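PDB 4YAH: D-methionine-binding lipoprotein MetQ from Escherichia coli, which binds methionine as the substrate-binding component of an ATP-driven, binding protein-dependent D-methionine permease. Local coordinates for residues F86-Y91 with Y227-V232; K102-G107 with I231-D236; L127-Q132 with N173-K178. All blocks are in the same frame, centred on the assembly; numbering follows the deposited sequence.

Interactions 1 and 2 lie in one lobe of a two-lobed periplasmic binding protein fold, and interaction 3 at the far end of the other. The first two share I231 and V232 on strand 229-234: strand 83-88 flanks it on one edge and strand 103-111 on the other, and the centres of the two contacts are about 11 Å apart. Interaction 1 touches the bound methionine directly, whereas in interaction 2 the side chain of V232 is about 10 Å from the ligand. Interaction 3 joins two loops leading into the second sheet; its centre is about 31 Å from that of interaction 1 and 41 Å from that of interaction 2, on the opposite side of the chain's centre from the latter.

Interaction 1 (F86-Y91 with Y227-V232). With MET (methionine), chain B.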
ATOM      1  N   PHE A  86       4.360   5.588  -2.933  1.00 14.68           N
ATOM      2  CA  PHE A  86       3.954   4.194  -2.762  1.00 14.02           C
ATOM      3  C   PHE A  86       3.662   3.728  -1.341  1.00 19.95           C
ATOM      4  O   PHE A  86       3.211   2.599  -1.171  1.00 17.81           O
ATOM      5  CB  PHE A  86       5.045   3.267  -3.330  1.00 14.27           C
ATOM      6  CG  PHE A  86       6.173   2.999  -2.364  1.00 15.89           C
ATOM      7  CD1 PHE A  86       6.196   1.835  -1.619  1.00 18.07           C
ATOM      8  CD2 PHE A  86       7.194   3.928  -2.173  1.00 16.89           C
ATOM      9  CE1 PHE A  86       7.211   1.587  -0.718  1.00 16.64           C
ATOM     10  CE2 PHE A  86       8.211   3.679  -1.274  1.00 17.21           C
ATOM     11  CZ  PHE A  86       8.225   2.513  -0.551  1.00 19.39           C
ATOM     12  N   GLN A  87       3.949   4.547  -0.331  1.00 15.46           N
ATOM     13  CA  GLN A  87       3.903   4.078   1.056  1.00 15.78           C
ATOM     14  C   GLN A  87       3.028   4.954   1.949  1.00 17.88           C
ATOM     15  O   GLN A  87       2.797   6.123   1.660  1.00 14.49           O
ATOM     16  CB  GLN A  87       5.331   4.003   1.627  1.00 14.26           C
ATOM     17  CG  GLN A  87       5.946   5.357   1.949  1.00 13.26           C
ATOM     18  CD  GLN A  87       7.462   5.313   2.022  1.00 17.00           C
ATOM     19  OE1 GLN A  87       8.046   4.629   2.879  1.00 16.65           O
ATOM     20  NE2 GLN A  87       8.113   6.062   1.138  1.00 17.87           N
ATOM     21  N   HIS A  88       2.504   4.364   3.025  1.00 15.79           N
ATOM     22  CA  HIS A  88       1.779   5.128   4.026  1.00 14.88           C
ATOM     23  C   HIS A  88       2.737   5.529   5.155  1.00 16.71           C
ATOM     24  O   HIS A  88       3.898   5.099   5.163  1.00 15.82           O
ATOM     25  CB  HIS A  88       0.546   4.343   4.564  1.00 14.10           C
ATOM     26  CG  HIS A  88       0.802   2.914   4.947  1.00 16.29           C
ATOM     27  ND1 HIS A  88       1.706   2.537   5.921  1.00 15.35           N
ATOM     28  CD2 HIS A  88       0.229   1.768   4.504  1.00 13.77           C
ATOM     29  CE1 HIS A  88       1.695   1.221   6.038  1.00 19.18           C
ATOM     30  NE2 HIS A  88       0.800   0.730   5.196  1.00 16.73           N
ATOM     31  N   LYS A  89       2.270   6.353   6.097  1.00 14.09           N
ATOM     32  CA  LYS A  89       3.177   6.930   7.084  1.00 17.15           C
ATOM     33  C   LYS A  89       3.689   5.908   8.089  1.00 16.65           C
ATOM     34  O   LYS A  89       4.847   5.967   8.467  1.00 15.89           O
ATOM     35  CB  LYS A  89       2.532   8.105   7.842  1.00 18.45           C
ATOM     36  CG  LYS A  89       3.576   8.845   8.689  1.00 22.55           C
ATOM     37  CD  LYS A  89       3.100  10.185   9.197  1.00 39.28           C
ATOM     38  CE  LYS A  89       4.183  10.834  10.078  1.00 31.16           C
ATOM     39  NZ  LYS A  89       4.301  10.113  11.389  1.00 33.10           N
ATOM     40  N   PRO A  90       2.840   4.959   8.536  1.00 16.59           N
ATOM     41  CA  PRO A  90       3.448   3.964   9.426  1.00 14.58           C
ATOM     42  C   PRO A  90       4.630   3.243   8.776  1.00 16.45           C
ATOM     43  O   PRO A  90       5.653   3.011   9.433  1.00 17.43           O
ATOM     44  CB  PRO A  90       2.289   3.016   9.721  1.00 16.94           C
ATOM     45  CG  PRO A  90       1.088   3.889   9.655  1.00 16.23           C
ATOM     46  CD  PRO A  90       1.373   4.847   8.510  1.00 18.38           C
ATOM     47  N   TYR A  91       4.492   2.908   7.501  1.00 16.70           N
ATOM     48  CA  TYR A  91       5.559   2.236   6.775  1.00 15.30           C
ATOM     49  C   TYR A  91       6.798   3.125   6.712  1.00 15.77           C
ATOM     50  O   TYR A  91       7.915   2.667   6.959  1.00 17.57           O
ATOM     51  CB  TYR A  91       5.118   1.875   5.370  1.00 16.97           C
ATOM     52  CG  TYR A  91       6.132   1.019   4.658  1.00 16.45           C
ATOM     53  CD1 TYR A  91       6.096  -0.366   4.790  1.00 18.82           C
ATOM     54  CD2 TYR A  91       7.136   1.581   3.876  1.00 17.44           C
ATOM     55  CE1 TYR A  91       7.020  -1.178   4.142  1.00 19.56           C
ATOM     56  CE2 TYR A  91       8.060   0.780   3.230  1.00 16.61           C
ATOM     57  CZ  TYR A  91       7.998  -0.604   3.376  1.00 19.06           C
ATOM     58  OH  TYR A  91       8.905  -1.437   2.757  1.00 19.61           O
ATOM     59  N   TYR A 227      -3.718   4.815   7.094  1.00 16.12           N
ATOM     60  CA  TYR A 227      -2.850   4.312   6.025  1.00 13.84           C
ATOM     61  C   TYR A 227      -2.918   5.095   4.713  1.00 15.44           C
ATOM     62  O   TYR A 227      -2.644   4.551   3.649  1.00 13.79           O
ATOM     63  CB  TYR A 227      -3.174   2.821   5.784  1.00 14.79           C
ATOM     64  CG  TYR A 227      -2.981   1.994   7.035  1.00 16.84           C
ATOM     65  CD1 TYR A 227      -1.718   1.786   7.567  1.00 16.09           C
ATOM     66  CD2 TYR A 227      -4.061   1.430   7.695  1.00 15.92           C
ATOM     67  CE1 TYR A 227      -1.536   1.062   8.716  1.00 19.44           C
ATOM     68  CE2 TYR A 227      -3.889   0.699   8.846  1.00 16.06           C
ATOM     69  CZ  TYR A 227      -2.635   0.504   9.345  1.00 20.01           C
ATOM     70  OH  TYR A 227      -2.475  -0.232  10.494  1.00 18.77           O
ATOM     71  N   VAL A 228      -3.201   6.396   4.778  1.00 16.64           N
ATOM     72  CA  VAL A 228      -3.145   7.194   3.564  1.00 16.18           C
ATOM     73  C   VAL A 228      -1.722   7.105   3.008  1.00 15.50           C
ATOM     74  O   VAL A 228      -0.745   7.175   3.760  1.00 15.35           O
ATOM     75  CB  VAL A 228      -3.566   8.662   3.813  1.00 15.72           C
ATOM     76  CG1 VAL A 228      -2.555   9.397   4.696  1.00 16.78           C
ATOM     77  CG2 VAL A 228      -3.794   9.367   2.498  1.00 17.83           C
ATOM     78  N   ASN A 229      -1.609   6.893   1.703  1.00 15.44           N
ATOM     79  CA  ASN A 229      -0.308   6.812   1.054  1.00 16.75           C
ATOM     80  C   ASN A 229       0.249   8.230   0.859  1.00 16.13           C
ATOM     81  O   ASN A 229      -0.487   9.215   0.953  1.00 14.86           O
ATOM     82  CB  ASN A 229      -0.412   6.068  -0.289  1.00 16.53           C
ATOM     83  CG  ASN A 229      -0.534   4.557  -0.128  1.00 15.42           C
ATOM     84  OD1 ASN A 229      -0.144   3.810  -1.020  1.00 16.62           O
ATOM     85  ND2 ASN A 229      -1.110   4.103   0.995  1.00 18.23           N
ATOM     86  N   LEU A 230       1.537   8.303   0.514  1.00 14.70           N
ATOM     87  CA  LEU A 230       2.304   9.544   0.557  1.00 12.02           C
ATOM     88  C   LEU A 230       3.187   9.689  -0.665  1.00 16.13           C
ATOM     89  O   LEU A 230       3.625   8.699  -1.247  1.00 16.98           O
ATOM     90  CB  LEU A 230       3.205   9.565   1.790  1.00 14.99           C
ATOM     91  CG  LEU A 230       2.563   9.244   3.135  1.00 16.31           C
ATOM     92  CD1 LEU A 230       3.664   8.950   4.139  1.00 16.77           C
ATOM     93  CD2 LEU A 230       1.709  10.404   3.587  1.00 16.48           C
ATOM     94  N   ILE A 231       3.472  10.939  -1.014  1.00 14.75           N
ATOM     95  CA  ILE A 231       4.612  11.276  -1.865  1.00 14.82           C
ATOM     96  C   ILE A 231       5.706  11.635  -0.884  1.00 16.07           C
ATOM     97  O   ILE A 231       5.471  12.415   0.061  1.00 14.76           O
ATOM     98  CB  ILE A 231       4.308  12.429  -2.818  1.00 16.47           C
ATOM     99  CG1 ILE A 231       3.195  12.009  -3.777  1.00 20.86           C
ATOM    100  CG2 ILE A 231       5.562  12.815  -3.634  1.00 16.19           C
ATOM    101  CD1 ILE A 231       2.469  13.154  -4.445  1.00 20.79           C
ATOM    102  N   VAL A 232       6.866  11.010  -1.067  1.00 14.30           N
ATOM    103  CA  VAL A 232       7.979  11.110  -0.147  1.00 13.88           C
ATOM    104  C   VAL A 232       9.251  11.519  -0.877  1.00 15.01           C
ATOM    105  O   VAL A 232       9.517  11.045  -1.986  1.00 16.89           O
ATOM    106  CB  VAL A 232       8.194   9.778   0.559  1.00 16.52           C
ATOM    107  CG1 VAL A 232       9.431   9.786   1.399  1.00 16.74           C
ATOM    108  CG2 VAL A 232       6.998   9.480   1.435  1.00 14.08           C
TER
HETATM  109  N   MET B 301      -0.307   0.982  -1.305  1.00 16.33           N
HETATM  110  CA  MET B 301      -0.024   0.221  -0.088  1.00 16.55           C
HETATM  111  C   MET B 301      -1.239   0.241   0.808  1.00 17.10           C
HETATM  112  O   MET B 301      -1.775   1.328   1.047  1.00 17.75           O
HETATM  113  CB  MET B 301       1.180   0.808   0.655  1.00 18.12           C
HETATM  114  CG  MET B 301       1.665  -0.029   1.829  1.00 15.74           C
HETATM  115  SD  MET B 301       3.078   0.679   2.702  1.00 15.65           S
HETATM  116  CE  MET B 301       4.388   0.346   1.526  1.00 16.05           C
HETATM  117  OXT MET B 301      -1.667  -0.818   1.310  1.00 18.27           O
HETATM  118  O   HOH W   1       5.875   7.084  -1.016  1.00 15.88           O
HETATM  119  O   HOH W   2      -0.391   7.321   6.339  1.00 16.06           O
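H88 and Y227 meet in the methionine-binding pocket, in the cleft between the two lobes of the binding protein fold. With CG between its backbone N and carbonyl carbon (chi1 47°), H88 holds its imidazole between two partners: the sulfur of the ligand lies over one face, offset toward the rim, with H88 NE2 3.4 Å from MET SD, while the edge of Y227 comes against the opposite face with its CD1 over the centre. The two rings thus form an edge-to-face pair, planes at 59° and centroids 4.8 Å apart. H88 occupies the N-cap of helix 89-99, its ND1 accepting from Y91 N at 3.2 Å, and its NE2 is hydrogen-bonded to N141; with both nitrogens engaged, the ring is fixed in its rotation. The ligand methyl sits over the centre of the Y91 ring, MET CE standing 3.6 Å above its plane.

N229 binds the amino acid end of the ligand, together with R144, N202 and T204. Its OD1 accepts from MET N at 2.8 Å, and ND2 donates to MET O at 2.9 Å in a nearly straight bond of 166°. A weak bond from N229 ND2 to Y227 O helps to set the turn of the amide.

Direct backbone pairing is slight: L230 N reaches Q87 O at 2.8 Å, but the bond is weak and bent. Water 2 bridges the gap between the chains, accepting from K89 N and donating to V228 O at 2.6 Å.

On its other edge N229 bonds through its backbone to T109 and F110 of strand 103-111. F86 packs on helix 71-78, and helix 139-151 closes over the pocket, with T140 touching H88 and R144 making a cation-pi contact with Y227.

Interaction 2 (K102-G107 with I231-D236); sequences KLVAVG and IVTRED
I231 O accepts from V106 N at 2.8 Å in an almost straight bond of 175°, one of five backbone hydrogen bonds between 102-107 and 231-236. I231 N in turn donates to G107 O, so V106 and G107 together stand opposite one residue, an irregularity consistent with a beta bulge; the psi of V106, only 6°, departs from the extended form. Farther along, V104 and T233 are a regular hydrogen-bonded pair, each N donating to the other's O at 2.9 Å. Past the strand ends, E235 N bonds to K102 O.

V104, I231 and T233 put their side chains on one face of the sheet, and V106 reaches over both I231 and T233: its CG2 meets I231 CG2 at 3.7 Å, and its CG1 lies 3.6 Å from T233 OG1. The threonine hydroxyl stands between its own backbone N and carbonyl carbon (chi1 68°) and donates to R234 O at 2.9 Å, while V106 CG1 packs against the same oxygen. L103 and V232 meet apart from this group, L103 CB being 3.7 Å from V232 CG1.

Charged groups gather where strand 229-234 ends. R234 NE donates to D236 OD2 at 3.0 Å in a salt bridge, OD2 lying in the guanidinium plane and being met on its syn side; R234 NH1 bonds to L76 O. E235 OE1 comes within 3.4 Å of V104 CG1, while its OE2 forms a salt bridge with K238.

Helix 241-250 covers one side of the pairing, V243 touching both V106 and T233 and Y250 packing on I231. On the other side L76 of helix 71-78 meets L103 and V232. Strand 229-234 itself runs between 103-111 and 83-88, where V232 bonds through its backbone to N84.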
ATOM      1  N   LYS A 102      16.713   9.576   5.843  1.00 24.66           N
ATOM      2  CA  LYS A 102      16.172  10.895   6.170  1.00 22.39           C
ATOM      3  C   LYS A 102      15.170  11.309   5.094  1.00 26.02           C
ATOM      4  O   LYS A 102      15.465  12.094   4.192  1.00 24.05           O
ATOM      5  CB  LYS A 102      17.309  11.921   6.311  1.00 26.45           C
ATOM      6  CG  LYS A 102      18.266  11.604   7.466  1.00 33.07           C
ATOM      7  CD  LYS A 102      17.538  11.520   8.807  1.00 49.57           C
ATOM      8  CE  LYS A 102      18.504  11.350   9.970  1.00 63.03           C
ATOM      9  NZ  LYS A 102      19.398  12.529  10.147  1.00 77.01           N
ATOM     10  N   LEU A 103      13.977  10.733   5.195  1.00 18.62           N
ATOM     11  CA  LEU A 103      12.923  10.964   4.227  1.00 17.93           C
ATOM     12  C   LEU A 103      11.764  11.632   4.898  1.00 20.64           C
ATOM     13  O   LEU A 103      11.555  11.455   6.097  1.00 22.37           O
ATOM     14  CB  LEU A 103      12.435   9.662   3.608  1.00 20.36           C
ATOM     15  CG  LEU A 103      13.495   8.689   3.127  1.00 17.58           C
ATOM     16  CD1 LEU A 103      12.846   7.444   2.557  1.00 22.76           C
ATOM     17  CD2 LEU A 103      14.397   9.325   2.087  1.00 20.32           C
ATOM     18  N   VAL A 104      10.986  12.351   4.101  1.00 19.70           N
ATOM     19  CA  VAL A 104       9.832  13.069   4.604  1.00 21.26           C
ATOM     20  C   VAL A 104       8.684  13.063   3.605  1.00 19.78           C
ATOM     21  O   VAL A 104       8.886  13.004   2.380  1.00 17.82           O
ATOM     22  CB  VAL A 104      10.176  14.529   4.960  1.00 21.45           C
ATOM     23  CG1 VAL A 104      11.221  14.583   6.069  1.00 22.64           C
ATOM     24  CG2 VAL A 104      10.650  15.281   3.746  1.00 20.93           C
ATOM     25  N   ALA A 105       7.469  13.108   4.154  1.00 15.82           N
ATOM     26  CA  ALA A 105       6.264  13.192   3.352  1.00 17.02           C
ATOM     27  C   ALA A 105       6.039  14.617   2.887  1.00 15.54           C
ATOM     28  O   ALA A 105       6.138  15.551   3.682  1.00 18.17           O
ATOM     29  CB  ALA A 105       5.065  12.715   4.162  1.00 18.13           C
ATOM     30  N   VAL A 106       5.709  14.782   1.611  1.00 15.64           N
ATOM     31  CA  VAL A 106       5.433  16.090   1.046  1.00 14.53           C
ATOM     32  C   VAL A 106       4.019  16.184   0.506  1.00 17.99           C
ATOM     33  O   VAL A 106       3.633  17.193  -0.078  1.00 19.54           O
ATOM     34  CB  VAL A 106       6.445  16.455  -0.084  1.00 17.35           C
ATOM     35  CG1 VAL A 106       7.863  16.555   0.493  1.00 19.25           C
ATOM     36  CG2 VAL A 106       6.399  15.450  -1.232  1.00 16.33           C
ATOM     37  N   GLY A 107       3.212  15.150   0.728  1.00 17.26           N
ATOM     38  CA  GLY A 107       1.833  15.200   0.296  1.00 16.53           C
ATOM     39  C   GLY A 107       1.160  13.841   0.406  1.00 14.77           C
ATOM     40  O   GLY A 107       1.833  12.817   0.247  1.00 15.34           O
ATOM     41  N   ILE A 231       3.472  10.939  -1.014  1.00 14.75           N
ATOM     42  CA  ILE A 231       4.612  11.276  -1.865  1.00 14.82           C
ATOM     43  C   ILE A 231       5.706  11.635  -0.884  1.00 16.07           C
ATOM     44  O   ILE A 231       5.471  12.415   0.061  1.00 14.76           O
ATOM     45  CB  ILE A 231       4.308  12.429  -2.818  1.00 16.47           C
ATOM     46  CG1 ILE A 231       3.195  12.009  -3.777  1.00 20.86           C
ATOM     47  CG2 ILE A 231       5.562  12.815  -3.634  1.00 16.19           C
ATOM     48  CD1 ILE A 231       2.469  13.154  -4.445  1.00 20.79           C
ATOM     49  N   VAL A 232       6.866  11.010  -1.067  1.00 14.30           N
ATOM     50  CA  VAL A 232       7.979  11.110  -0.147  1.00 13.88           C
ATOM     51  C   VAL A 232       9.251  11.519  -0.877  1.00 15.01           C
ATOM     52  O   VAL A 232       9.517  11.045  -1.986  1.00 16.89           O
ATOM     53  CB  VAL A 232       8.194   9.778   0.559  1.00 16.52           C
ATOM     54  CG1 VAL A 232       9.431   9.786   1.399  1.00 16.74           C
ATOM     55  CG2 VAL A 232       6.998   9.480   1.435  1.00 14.08           C
ATOM     56  N   THR A 233      10.027  12.393  -0.234  1.00 16.31           N
ATOM     57  CA  THR A 233      11.324  12.835  -0.754  1.00 16.92           C
ATOM     58  C   THR A 233      12.374  12.695   0.326  1.00 15.95           C
ATOM     59  O   THR A 233      12.073  12.294   1.444  1.00 18.04           O
ATOM     60  CB  THR A 233      11.315  14.305  -1.206  1.00 17.77           C
ATOM     61  OG1 THR A 233      11.170  15.157  -0.059  1.00 20.28           O
ATOM     62  CG2 THR A 233      10.197  14.572  -2.191  1.00 19.02           C
ATOM     63  N   ARG A 234      13.608  13.078   0.003  1.00 15.35           N
ATOM     64  CA  ARG A 234      14.620  13.230   1.036  1.00 18.93           C
ATOM     65  C   ARG A 234      14.370  14.549   1.761  1.00 19.78           C
ATOM     66  O   ARG A 234      13.693  15.435   1.250  1.00 18.57           O
ATOM     67  CB  ARG A 234      16.031  13.215   0.446  1.00 20.23           C
ATOM     68  CG  ARG A 234      16.429  11.908  -0.236  1.00 22.21           C
ATOM     69  CD  ARG A 234      17.835  12.025  -0.806  1.00 28.89           C
ATOM     70  NE  ARG A 234      17.902  13.141  -1.740  1.00 24.33           N
ATOM     71  CZ  ARG A 234      17.510  13.091  -3.010  1.00 22.99           C
ATOM     72  NH1 ARG A 234      17.032  11.960  -3.533  1.00 20.80           N
ATOM     73  NH2 ARG A 234      17.593  14.179  -3.762  1.00 28.15           N
ATOM     74  N   GLU A 235      14.899  14.658   2.968  1.00 19.65           N
ATOM     75  CA  GLU A 235      14.879  15.923   3.690  1.00 20.21           C
ATOM     76  C   GLU A 235      15.479  17.028   2.826  1.00 19.10           C
ATOM     77  O   GLU A 235      14.958  18.153   2.799  1.00 22.13           O
ATOM     78  CB  GLU A 235      15.638  15.782   5.007  1.00 22.77           C
ATOM     79  CG  GLU A 235      15.861  17.085   5.782  1.00 29.84           C
ATOM     80  CD  GLU A 235      14.574  17.713   6.294  1.00 48.26           C
ATOM     81  OE1 GLU A 235      13.600  16.965   6.547  1.00 42.38           O
ATOM     82  OE2 GLU A 235      14.540  18.956   6.446  1.00 43.81           O
ATOM     83  N   ASP A 236      16.556  16.717   2.110  1.00 21.76           N
ATOM     84  CA  ASP A 236      17.292  17.766   1.401  1.00 23.10           C
ATOM     85  C   ASP A 236      16.543  18.333   0.192  1.00 25.49           C
ATOM     86  O   ASP A 236      16.847  19.443  -0.225  1.00 25.72           O
ATOM     87  CB  ASP A 236      18.691  17.274   0.963  1.00 26.60           C
ATOM     88  CG  ASP A 236      18.647  16.083  -0.001  1.00 27.35           C
ATOM     89  OD1 ASP A 236      18.356  16.275  -1.200  1.00 33.62           O
ATOM     90  OD2 ASP A 236      18.941  14.962   0.444  1.00 37.54           O
TER

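Interaction 3 (L127-Q132 with N173-K178)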
ATOM      1  N   LEU A 127     -14.160 -21.244   6.189  1.00 18.03           N
ATOM      2  CA  LEU A 127     -12.761 -21.305   6.589  1.00 20.92           C
ATOM      3  C   LEU A 127     -12.519 -22.468   7.554  1.00 22.40           C
ATOM      4  O   LEU A 127     -12.960 -22.445   8.704  1.00 20.86           O
ATOM      5  CB  LEU A 127     -12.331 -19.975   7.216  1.00 20.32           C
ATOM      6  CG  LEU A 127     -10.847 -19.792   7.510  1.00 17.37           C
ATOM      7  CD1 LEU A 127     -10.021 -19.838   6.218  1.00 19.53           C
ATOM      8  CD2 LEU A 127     -10.626 -18.481   8.220  1.00 19.46           C
ATOM      9  N   GLN A 128     -11.796 -23.475   7.082  1.00 20.35           N
ATOM     10  CA  GLN A 128     -11.505 -24.648   7.891  1.00 21.39           C
ATOM     11  C   GLN A 128     -10.477 -24.388   8.966  1.00 22.25           C
ATOM     12  O   GLN A 128      -9.558 -23.560   8.811  1.00 24.16           O
ATOM     13  CB  GLN A 128     -11.005 -25.792   7.014  1.00 22.51           C
ATOM     14  CG  GLN A 128     -11.916 -26.145   5.893  1.00 23.20           C
ATOM     15  CD  GLN A 128     -11.423 -27.365   5.179  1.00 27.98           C
ATOM     16  OE1 GLN A 128     -11.352 -28.443   5.764  1.00 37.87           O
ATOM     17  NE2 GLN A 128     -11.050 -27.203   3.926  1.00 29.09           N
ATOM     18  N   ASP A 129     -10.627 -25.121  10.061  1.00 19.09           N
ATOM     19  CA  ASP A 129      -9.620 -25.146  11.102  1.00 19.78           C
ATOM     20  C   ASP A 129      -8.274 -25.504  10.495  1.00 20.59           C
ATOM     21  O   ASP A 129      -8.188 -26.350   9.593  1.00 21.02           O
ATOM     22  CB  ASP A 129      -9.966 -26.170  12.185  1.00 23.09           C
ATOM     23  CG  ASP A 129     -10.993 -25.683  13.171  1.00 31.41           C
ATOM     24  OD1 ASP A 129     -11.576 -24.578  12.999  1.00 23.31           O
ATOM     25  OD2 ASP A 129     -11.233 -26.454  14.135  1.00 30.97           O
ATOM     26  N   GLY A 130      -7.221 -24.864  10.997  1.00 20.37           N
ATOM     27  CA  GLY A 130      -5.870 -25.167  10.557  1.00 19.47           C
ATOM     28  C   GLY A 130      -5.483 -24.502   9.253  1.00 23.73           C
ATOM     29  O   GLY A 130      -4.393 -24.748   8.735  1.00 28.63           O
ATOM     30  N   SER A 131      -6.360 -23.660   8.716  1.00 21.57           N
ATOM     31  CA  SER A 131      -6.107 -23.040   7.426  1.00 22.69           C
ATOM     32  C   SER A 131      -4.918 -22.102   7.513  1.00 21.75           C
ATOM     33  O   SER A 131      -4.731 -21.427   8.525  1.00 20.94           O
ATOM     34  CB  SER A 131      -7.324 -22.266   6.948  1.00 21.39           C
ATOM     35  OG  SER A 131      -8.318 -23.125   6.430  1.00 21.22           O
ATOM     36  N   GLN A 132      -4.122 -22.062   6.450  1.00 20.11           N
ATOM     37  CA  GLN A 132      -3.083 -21.038   6.347  1.00 17.35           C
ATOM     38  C   GLN A 132      -3.678 -19.746   5.807  1.00 16.75           C
ATOM     39  O   GLN A 132      -4.444 -19.745   4.830  1.00 17.64           O
ATOM     40  CB  GLN A 132      -1.939 -21.516   5.468  1.00 18.11           C
ATOM     41  CG  GLN A 132      -1.144 -22.662   6.084  1.00 21.06           C
ATOM     42  CD  GLN A 132      -0.023 -23.125   5.193  1.00 28.11           C
ATOM     43  OE1 GLN A 132       0.462 -22.368   4.355  1.00 31.86           O
ATOM     44  NE2 GLN A 132       0.381 -24.379   5.352  1.00 31.71           N
ATOM     45  N   ASN A 173      -7.428 -17.722  18.990  1.00 21.53           N
ATOM     46  CA  ASN A 173      -7.344 -18.205  17.620  1.00 19.83           C
ATOM     47  C   ASN A 173      -8.098 -19.527  17.580  1.00 22.09           C
ATOM     48  O   ASN A 173      -7.502 -20.597  17.462  1.00 21.85           O
ATOM     49  CB  ASN A 173      -5.885 -18.351  17.210  1.00 20.46           C
ATOM     50  CG  ASN A 173      -5.709 -18.861  15.783  1.00 21.48           C
ATOM     51  OD1 ASN A 173      -6.644 -18.873  14.974  1.00 20.39           O
ATOM     52  ND2 ASN A 173      -4.487 -19.281  15.471  1.00 24.27           N
ATOM     53  N   PRO A 174      -9.425 -19.449  17.691  1.00 19.71           N
ATOM     54  CA  PRO A 174     -10.222 -20.678  17.877  1.00 24.34           C
ATOM     55  C   PRO A 174     -10.207 -21.652  16.698  1.00 25.13           C
ATOM     56  O   PRO A 174     -10.388 -22.851  16.910  1.00 23.78           O
ATOM     57  CB  PRO A 174     -11.637 -20.140  18.123  1.00 23.36           C
ATOM     58  CG  PRO A 174     -11.638 -18.743  17.640  1.00 28.01           C
ATOM     59  CD  PRO A 174     -10.247 -18.233  17.813  1.00 23.21           C
ATOM     60  N   LYS A 175      -9.999 -21.162  15.481  1.00 19.73           N
ATOM     61  CA  LYS A 175      -9.884 -22.035  14.319  1.00 21.08           C
ATOM     62  C   LYS A 175      -8.449 -22.528  14.124  1.00 19.29           C
ATOM     63  O   LYS A 175      -8.178 -23.259  13.171  1.00 21.45           O
ATOM     64  CB  LYS A 175     -10.351 -21.334  13.047  1.00 21.06           C
ATOM     65  CG  LYS A 175     -11.784 -20.877  13.060  1.00 22.51           C
ATOM     66  CD  LYS A 175     -12.172 -20.218  11.736  1.00 23.05           C
ATOM     67  CE  LYS A 175     -13.577 -19.650  11.767  1.00 30.85           C
ATOM     68  NZ  LYS A 175     -14.625 -20.719  11.696  1.00 28.63           N
ATOM     69  N   ASN A 176      -7.545 -22.152  15.030  1.00 21.51           N
ATOM     70  CA  ASN A 176      -6.145 -22.576  14.943  1.00 21.91           C
ATOM     71  C   ASN A 176      -5.571 -22.273  13.571  1.00 24.48           C
ATOM     72  O   ASN A 176      -4.921 -23.114  12.951  1.00 23.96           O
ATOM     73  CB  ASN A 176      -6.001 -24.066  15.239  1.00 27.51           C
ATOM     74  CG  ASN A 176      -6.501 -24.430  16.620  1.00 36.07           C
ATOM     75  OD1 ASN A 176      -6.103 -23.822  17.612  1.00 44.89           O
ATOM     76  ND2 ASN A 176      -7.384 -25.415  16.690  1.00 44.92           N
ATOM     77  N   LEU A 177      -5.832 -21.062  13.101  1.00 20.17           N
ATOM     78  CA  LEU A 177      -5.296 -20.601  11.841  1.00 20.77           C
ATOM     79  C   LEU A 177      -3.792 -20.460  11.926  1.00 23.87           C
ATOM     80  O   LEU A 177      -3.250 -20.159  12.982  1.00 21.87           O
ATOM     81  CB  LEU A 177      -5.921 -19.263  11.465  1.00 21.06           C
ATOM     82  CG  LEU A 177      -7.443 -19.235  11.436  1.00 19.46           C
ATOM     83  CD1 LEU A 177      -7.914 -17.809  11.231  1.00 20.82           C
ATOM     84  CD2 LEU A 177      -7.952 -20.144  10.330  1.00 19.62           C
ATOM     85  N   LYS A 178      -3.130 -20.672  10.796  1.00 19.45           N
ATOM     86  CA  LYS A 178      -1.690 -20.557  10.718  1.00 21.26           C
ATOM     87  C   LYS A 178      -1.394 -19.319   9.888  1.00 19.66           C
ATOM     88  O   LYS A 178      -1.709 -19.272   8.703  1.00 21.36           O
ATOM     89  CB  LYS A 178      -1.059 -21.792  10.077  1.00 23.69           C
ATOM     90  CG  LYS A 178      -1.529 -23.114  10.663  1.00 42.20           C
ATOM     91  CD  LYS A 178      -1.168 -23.235  12.130  1.00 60.84           C
ATOM     92  CE  LYS A 178      -1.532 -24.608  12.688  1.00 69.98           C
ATOM     93  NZ  LYS A 178      -0.687 -25.685  12.095  1.00 68.46           N
TER
HETATM   94  O   HOH W   3     -13.377 -23.539  11.172  1.00 25.64           O
HETATM   95  O   HOH W   4     -11.175 -25.751  16.670  1.00 36.06           O
HETATM   96  O   HOH W   5      -8.020 -27.197  15.097  1.00 50.51           O
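Two backbone hydrogen bonds hold these loops together: G130 N donates to K175 O at 2.9 Å, and K178 N to S131 O at 2.9 Å and 175°. The second leads into the pairing of Q132 with K178, where strands 132-136 and 178-182 begin as parallel neighbours in the second sheet.

Each loop is also braced internally. In the type II turn Q128-S131, Q128 O is gripped from one face of its plane by S131 N and S131 OG, the hydroxyl at 2.7 Å. In the other loop, the amide of N173 bonds both ends of L177: OD1 accepts from L177 N, and ND2 donates to L177 O in the carbonyl plane.

Apolar contact comes from L127 and L177, tip to tip: L127 CG stands anti to its backbone N (chi1 -171°), sending CD2 to within 3.8 Å of L177 CD2.

The charged contact runs through solvent. Water 3 accepts from K175 NZ at 3.1 Å and donates to D129 OD1 and L127 O, while K175 NZ and D129 OD1 stay 5.1 Å apart. An alanine in place of K175 would probably leave this water without its lysine donor and the D129 carboxylate without its nearby opposite charge.

The two direct backbone bonds thus probably set the register, while the water-mediated attraction at the surface is likely to add less.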